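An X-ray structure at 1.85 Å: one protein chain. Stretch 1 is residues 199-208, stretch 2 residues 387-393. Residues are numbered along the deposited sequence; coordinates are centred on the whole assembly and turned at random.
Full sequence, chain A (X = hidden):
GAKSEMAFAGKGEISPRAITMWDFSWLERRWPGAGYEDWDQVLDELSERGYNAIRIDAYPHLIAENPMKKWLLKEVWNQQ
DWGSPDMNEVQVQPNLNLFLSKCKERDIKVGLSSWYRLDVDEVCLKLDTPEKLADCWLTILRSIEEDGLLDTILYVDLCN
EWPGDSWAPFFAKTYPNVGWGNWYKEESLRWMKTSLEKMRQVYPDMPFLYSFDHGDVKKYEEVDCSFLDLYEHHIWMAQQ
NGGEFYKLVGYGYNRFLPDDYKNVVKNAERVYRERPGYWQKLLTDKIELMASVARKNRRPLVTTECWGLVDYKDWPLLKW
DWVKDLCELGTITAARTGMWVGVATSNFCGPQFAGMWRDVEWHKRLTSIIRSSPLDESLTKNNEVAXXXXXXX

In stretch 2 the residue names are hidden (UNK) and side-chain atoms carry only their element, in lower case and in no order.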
# COMPACT_ATOMS: atom_id res chain seq x y z
N MSE A 199 -4.05 -3.16 20.35
CA MSE A 199 -3.26 -1.97 19.93
C MSE A 199 -3.71 -0.72 20.66
O MSE A 199 -2.90 0.05 21.19
CB MSE A 199 -3.38 -1.74 18.43
CG MSE A 199 -2.87 -2.87 17.53
SE MSE A 199 -1.06 -3.37 17.88
CE MSE A 199 -0.21 -1.63 17.51
N ARG A 200 -5.03 -0.53 20.71
CA ARG A 200 -5.62 0.66 21.31
C ARG A 200 -5.50 0.78 22.83
O ARG A 200 -5.70 1.87 23.38
CB ARG A 200 -7.06 0.80 20.84
CG ARG A 200 -7.12 1.02 19.35
CD ARG A 200 -8.52 1.28 18.84
NE ARG A 200 -8.52 1.47 17.39
CZ ARG A 200 -9.12 0.69 16.49
NH1 ARG A 200 -9.83 -0.34 16.86
NH2 ARG A 200 -9.02 0.98 15.21
N GLN A 201 -5.18 -0.32 23.51
CA GLN A 201 -4.92 -0.27 24.94
C GLN A 201 -3.65 0.53 25.21
O GLN A 201 -3.45 1.02 26.31
CB GLN A 201 -4.69 -1.66 25.49
CG GLN A 201 -5.91 -2.53 25.54
CD GLN A 201 -5.58 -3.92 25.99
OE1 GLN A 201 -4.41 -4.31 26.03
NE2 GLN A 201 -6.60 -4.69 26.32
N VAL A 202 -2.78 0.59 24.21
CA VAL A 202 -1.53 1.31 24.31
C VAL A 202 -1.54 2.61 23.47
O VAL A 202 -1.05 3.65 23.92
CB VAL A 202 -0.38 0.37 23.89
CG1 VAL A 202 0.93 1.09 23.92
CG2 VAL A 202 -0.35 -0.91 24.79
N TYR A 203 -2.09 2.55 22.25
CA TYR A 203 -2.10 3.71 21.34
C TYR A 203 -3.52 4.02 20.90
O TYR A 203 -3.86 3.84 19.76
CB TYR A 203 -1.23 3.46 20.11
CG TYR A 203 0.21 3.20 20.44
CD1 TYR A 203 1.03 4.23 20.83
CD2 TYR A 203 0.73 1.94 20.38
CE1 TYR A 203 2.34 4.01 21.16
CE2 TYR A 203 2.07 1.70 20.72
CZ TYR A 203 2.85 2.74 21.10
OH TYR A 203 4.18 2.56 21.42
N PRO A 204 -4.35 4.53 21.82
CA PRO A 204 -5.78 4.76 21.49
C PRO A 204 -6.03 5.77 20.36
O PRO A 204 -7.04 5.65 19.67
CB PRO A 204 -6.36 5.25 22.83
CG PRO A 204 -5.19 5.81 23.58
CD PRO A 204 -4.00 4.99 23.18
N ASP A 205 -5.12 6.71 20.16
CA ASP A 205 -5.29 7.76 19.15
C ASP A 205 -4.60 7.49 17.81
O ASP A 205 -4.67 8.32 16.92
CB ASP A 205 -4.79 9.09 19.71
CG ASP A 205 -5.53 9.51 20.97
OD1 ASP A 205 -6.65 9.00 21.22
OD2 ASP A 205 -4.98 10.36 21.71
N MSE A 206 -3.92 6.36 17.67
CA MSE A 206 -3.27 6.02 16.39
C MSE A 206 -4.34 5.39 15.44
O MSE A 206 -5.12 4.58 15.87
CB MSE A 206 -2.08 5.07 16.63
CG MSE A 206 -1.35 4.59 15.38
SE MSE A 206 -0.37 6.01 14.48
CE MSE A 206 1.26 6.06 15.60
N PRO A 207 -4.39 5.83 14.17
CA PRO A 207 -5.32 5.19 13.24
C PRO A 207 -4.81 3.81 12.86
O PRO A 207 -3.69 3.68 12.35
CB PRO A 207 -5.34 6.12 12.02
CG PRO A 207 -4.69 7.36 12.45
CD PRO A 207 -3.84 7.08 13.65
N PHE A 208 -5.61 2.79 13.12
CA PHE A 208 -5.28 1.40 12.80
C PHE A 208 -6.24 0.81 11.81
O PHE A 208 -7.44 1.11 11.82
CB PHE A 208 -5.32 0.53 14.06
CG PHE A 208 -4.22 0.82 15.05
CD1 PHE A 208 -2.90 0.44 14.77
CD2 PHE A 208 -4.48 1.41 16.25
CE1 PHE A 208 -1.87 0.68 15.67
CE2 PHE A 208 -3.46 1.67 17.15
CZ PHE A 208 -2.14 1.31 16.84
N UNK A 387 -11.13 11.92 12.75
CA UNK A 387 -10.27 12.95 13.32
C UNK A 387 -8.93 12.36 13.76
O UNK A 387 -7.96 13.09 13.81
c UNK A 387 -10.92 13.67 14.49
N UNK A 388 -8.87 11.06 14.07
CA UNK A 388 -7.59 10.44 14.47
C UNK A 388 -6.56 10.55 13.36
O UNK A 388 -5.39 10.83 13.63
n UNK A 388 -9.54 5.12 16.65
c UNK A 388 -8.50 8.86 16.24
c UNK A 388 -7.75 8.98 14.93
c UNK A 388 -9.20 6.45 15.95
c UNK A 388 -8.49 7.43 16.84
N UNK A 389 -7.00 10.28 12.13
CA UNK A 389 -6.12 10.40 10.96
C UNK A 389 -5.98 11.86 10.51
O UNK A 389 -4.87 12.30 10.22
c UNK A 389 -4.34 9.30 8.77
c UNK A 389 -6.43 8.59 7.55
c UNK A 389 -5.84 9.60 8.52
c UNK A 389 -6.65 9.58 9.81
N UNK A 390 -7.07 12.62 10.49
CA UNK A 390 -7.01 14.02 10.03
C UNK A 390 -6.06 14.89 10.82
O UNK A 390 -5.39 15.76 10.24
c UNK A 390 -9.24 14.46 8.70
c UNK A 390 -8.41 14.66 9.98
c UNK A 390 -9.24 13.07 8.12
c UNK A 390 -10.68 14.97 8.95
N UNK A 391 -5.98 14.67 12.13
CA UNK A 391 -5.05 15.44 12.94
C UNK A 391 -3.59 15.16 12.60
O UNK A 391 -2.74 15.94 13.00
c UNK A 391 -6.41 15.65 15.09
c UNK A 391 -6.19 13.74 16.85
n UNK A 391 -6.86 13.25 18.14
c UNK A 391 -5.19 15.10 14.42
c UNK A 391 -6.46 15.25 16.61
N UNK A 392 -3.30 14.04 11.94
CA UNK A 392 -1.93 13.66 11.58
C UNK A 392 -1.51 14.11 10.14
O UNK A 392 -0.33 14.03 9.74
c UNK A 392 -2.28 11.62 13.09
c UNK A 392 -1.79 12.14 11.74
n UNK A 392 -0.87 10.24 15.78
c UNK A 392 -0.15 9.88 14.73
n UNK A 392 -0.69 9.81 13.51
n UNK A 392 1.13 9.64 14.91
c UNK A 392 -2.08 10.10 13.22
N UNK A 393 -2.49 14.52 9.34
CA UNK A 393 -2.20 14.96 7.98
C UNK A 393 -1.43 16.30 8.01
O UNK A 393 -0.79 16.65 7.01
OXT UNK A 393 -1.40 17.06 9.00
c UNK A 393 -4.28 13.84 6.90
c UNK A 393 -5.64 14.24 6.37
c UNK A 393 -3.55 12.91 5.95
c UNK A 393 -3.48 15.11 7.17
O HOH W 1 -7.11 4.08 17.42
O HOH W 2 -4.05 10.76 15.92

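Position 387 has a single side-chain carbon, the CB, and nothing beyond it. It makes no contact with stretch 1. One carbon means alanine, Ala-387, on a helix that begins earlier in the chain.

Position 388 carries four carbons in an unbranched row that ends in a nitrogen. Its CA-to-CB bond points toward stretch 1, and its CB lies 3.7 Å from Asp-205 O. The row runs on past the carbonyl oxygen of Pro-204 toward Arg-200. A four-carbon chain with a terminal amine is lysine, Lys-388. Its CD is 3.6 Å from Pro-204 O. Its NZ stands 3.9 Å from Arg-200 NE, two like charges close together.

Position 389 has four carbons, forked at the second. Its CB is 4.0 Å from Pro-207 CG, an apolar contact, and its CA is 3.7 Å from the same CG. The fork after CB separates leucine from isoleucine, so this is Leu-389.

Position 390 repeats the pattern: four carbons, forked at the second. Its CA-to-CB bond points away from stretch 1, and it makes no contact there. It is Leu-390, buried against other parts of the structure.

Position 391 again has four carbons in a row and a terminal nitrogen. The CA-to-CB bond points toward stretch 1, but the nitrogen stays 4.9 Å from Asp-205 CG. It is Lys-391, and it is exposed.

Position 392 has three carbons, a nitrogen, then a carbon bearing two more nitrogens. The third carbon packs against Pro-207, and selenomethionine Met-206 lays its CE over one face of the end group. This guanidinium means Arg-392. Its CD is 3.5 Å from Pro-207 CD, its NH2 3.6 Å from Met-206 CE.

Position 393 has four carbons, forked at the second, and its backbone ends in O and OXT. It is Leu-393, the C-terminal residue, out of reach of stretch 1. A type I turn from Leu-390 closes here.

No direct hydrogen bond joins the stretches. Pro-207 supplies the apolar centre, touching Lys-388, Leu-389 and Arg-392. Two waters do the polar work. Water 1 accepts from Arg-200 NE at 3.0 Å and from Lys-388 NZ at 2.8 Å, so both cations share one oxygen despite their like charge. It also lies within hydrogen-bonding distance of Pro-204 O (2.7 Å) and Met-206 O (2.6 Å). Water 2 donates to Asp-205 O and Lys-388 O, each at 2.7 Å, and accepts from Arg-392 NH1 at 3.2 Å. It thus links the backbones of both stretches.

Stretch 2 387-393: AKLLKRL
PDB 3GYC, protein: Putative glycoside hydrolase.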